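Local coordinates for nuclease-like protein (Chaetomium thermophilum, PDB 6GRB) that probably acts, in this N-terminal part of a longer protein, as a GEN1-type endonuclease that resolves four-way DNA junctions and cuts 5'-flaps, at residues 65-70 with 110-115. Numbering follows the deposited sequence.
Sequences VRLLSL and FGFTAH
F110 and F112 project toward helix 55-70, and L68 touches both rings. L68 CG lies at the edge of the F110 ring, in its plane, 4.0 Å from F110 CD2, while the methyl L68 CD2 comes within 3.7 Å of F112 CZ. V65 meets the outer end of the F110 ring: with CG2 set beside its backbone N (CG1 anti, chi1 -175°), that methyl stands 3.7 Å from F110 CZ. L67 adds a looser contact, CB to F112 CZ at 4.2 Å. On the loop side, F110 O sits 3.5 Å above one face of the F112 ring, offset toward its rim. G111, with positive phi (66°), forms the Schellman motif ending helix 104-109, and the chain then enters edge strand 113-116, which pairs with strand 73-78. F61 and F64, earlier on helix 55-70, also meet the F110 ring, F64 edge-to-face. An alanine in place of F110 would probably open a gap beside V65 CG2 and L68 CG and CD1, leaving L68 with F112 alone of the two rings. Joining the XPG N-terminal region to the I-region within the XPG-type nuclease domain, the contact rests on apolar carbons, which implies cohesion through burial rather than directional bonding.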
loop_
_atom_site.group_PDB
_atom_site.type_symbol
_atom_site.label_atom_id
_atom_site.label_comp_id
_atom_site.label_asym_id
_atom_site.label_seq_id
_atom_site.Cartn_x
_atom_site.Cartn_y
_atom_site.Cartn_z
ATOM N N VAL A 65 -11.583 -6.874 -3.364
ATOM C CA VAL A 65 -12.857 -6.692 -2.667
ATOM C C VAL A 65 -12.627 -6.040 -1.309
ATOM O O VAL A 65 -13.395 -5.161 -0.881
ATOM C CB VAL A 65 -13.599 -8.039 -2.520
ATOM C CG1 VAL A 65 -14.995 -7.845 -1.892
ATOM C CG2 VAL A 65 -13.705 -8.762 -3.852
ATOM N N ARG A 66 -11.560 -6.438 -0.615
ATOM C CA ARG A 66 -11.242 -5.793 0.649
ATOM C C ARG A 66 -10.947 -4.307 0.448
ATOM O O ARG A 66 -11.407 -3.467 1.232
ATOM C CB ARG A 66 -10.076 -6.506 1.340
ATOM C CG ARG A 66 -9.882 -6.050 2.788
ATOM C CD ARG A 66 -8.998 -7.000 3.597
ATOM N NE ARG A 66 -9.578 -8.339 3.727
ATOM C CZ ARG A 66 -10.389 -8.740 4.712
ATOM N NH1 ARG A 66 -10.726 -7.909 5.697
ATOM N NH2 ARG A 66 -10.861 -9.988 4.719
ATOM N N LEU A 67 -10.217 -3.956 -0.622
ATOM C CA LEU A 67 -9.983 -2.542 -0.912
ATOM C C LEU A 67 -11.268 -1.816 -1.292
ATOM O O LEU A 67 -11.389 -0.612 -1.053
ATOM C CB LEU A 67 -8.949 -2.379 -2.029
ATOM C CG LEU A 67 -7.491 -2.778 -1.759
ATOM C CD1 LEU A 67 -6.660 -2.660 -3.051
ATOM C CD2 LEU A 67 -6.869 -1.973 -0.578
ATOM N N LEU A 68 -12.214 -2.515 -1.926
ATOM C CA LEU A 68 -13.517 -1.914 -2.190
ATOM C C LEU A 68 -14.185 -1.473 -0.898
ATOM O O LEU A 68 -14.747 -0.376 -0.827
ATOM C CB LEU A 68 -14.419 -2.890 -2.937
ATOM C CG LEU A 68 -14.344 -2.869 -4.461
ATOM C CD1 LEU A 68 -15.598 -3.562 -4.999
ATOM C CD2 LEU A 68 -14.194 -1.443 -5.048
ATOM N N SER A 69 -14.106 -2.308 0.149
ATOM C CA SER A 69 -14.849 -2.072 1.384
ATOM C C SER A 69 -14.153 -1.103 2.313
ATOM O O SER A 69 -14.808 -0.538 3.200
ATOM C CB SER A 69 -15.071 -3.389 2.117
ATOM O OG SER A 69 -15.501 -4.356 1.172
ATOM N N LEU A 70 -12.838 -0.939 2.165
ATOM C CA LEU A 70 -12.125 0.128 2.850
ATOM C C LEU A 70 -12.353 1.488 2.193
ATOM O O LEU A 70 -12.057 2.512 2.808
ATOM C CB LEU A 70 -10.623 -0.204 2.914
ATOM C CG LEU A 70 -10.229 -1.539 3.573
ATOM C CD1 LEU A 70 -8.811 -1.907 3.265
ATOM C CD2 LEU A 70 -10.428 -1.478 5.076
ATOM N N PHE A 110 -12.307 -4.029 -11.700
ATOM C CA PHE A 110 -12.663 -3.450 -10.416
ATOM C C PHE A 110 -12.678 -1.926 -10.464
ATOM O O PHE A 110 -12.905 -1.289 -9.435
ATOM C CB PHE A 110 -11.687 -3.918 -9.316
ATOM C CG PHE A 110 -12.114 -5.168 -8.588
ATOM C CD1 PHE A 110 -11.875 -6.421 -9.131
ATOM C CD2 PHE A 110 -12.742 -5.090 -7.350
ATOM C CE1 PHE A 110 -12.280 -7.572 -8.470
ATOM C CE2 PHE A 110 -13.114 -6.228 -6.666
ATOM C CZ PHE A 110 -12.885 -7.474 -7.225
ATOM N N GLY A 111 -12.441 -1.333 -11.628
ATOM C CA GLY A 111 -12.313 0.113 -11.711
ATOM C C GLY A 111 -11.106 0.671 -10.991
ATOM O O GLY A 111 -11.170 1.794 -10.482
ATOM N N PHE A 112 -10.009 -0.087 -10.897
ATOM C CA PHE A 112 -8.801 0.433 -10.269
ATOM C C PHE A 112 -7.837 0.845 -11.370
ATOM O O PHE A 112 -8.085 0.624 -12.545
ATOM C CB PHE A 112 -8.165 -0.586 -9.304
ATOM C CG PHE A 112 -9.025 -0.934 -8.102
ATOM C CD1 PHE A 112 -10.015 -0.082 -7.656
ATOM C CD2 PHE A 112 -8.825 -2.124 -7.410
ATOM C CE1 PHE A 112 -10.793 -0.406 -6.530
ATOM C CE2 PHE A 112 -9.606 -2.465 -6.285
ATOM C CZ PHE A 112 -10.588 -1.599 -5.848
ATOM N N THR A 113 -6.742 1.482 -10.982
ATOM C CA THR A 113 -5.790 2.045 -11.927
ATOM C C THR A 113 -4.543 1.190 -11.942
ATOM O O THR A 113 -4.076 0.747 -10.891
ATOM C CB THR A 113 -5.421 3.479 -11.557
ATOM O OG1 THR A 113 -6.626 4.243 -11.438
ATOM C CG2 THR A 113 -4.513 4.099 -12.614
ATOM N N ALA A 114 -4.031 0.938 -13.134
ATOM C CA ALA A 114 -2.772 0.237 -13.318
ATOM C C ALA A 114 -1.802 1.209 -13.959
ATOM O O ALA A 114 -2.161 1.916 -14.900
ATOM C CB ALA A 114 -2.943 -1.005 -14.202
ATOM N N HIS A 115 -0.594 1.262 -13.433
ATOM C CA HIS A 115 0.417 2.217 -13.863
ATOM C C HIS A 115 1.721 1.450 -14.053
ATOM O O HIS A 115 2.158 0.727 -13.144
ATOM C CB HIS A 115 0.533 3.331 -12.813
ATOM C CG HIS A 115 1.616 4.330 -13.071
ATOM N ND1 HIS A 115 1.710 5.051 -14.234
ATOM C CD2 HIS A 115 2.621 4.774 -12.275
ATOM C CE1 HIS A 115 2.739 5.878 -14.164
ATOM N NE2 HIS A 115 3.316 5.720 -12.986
#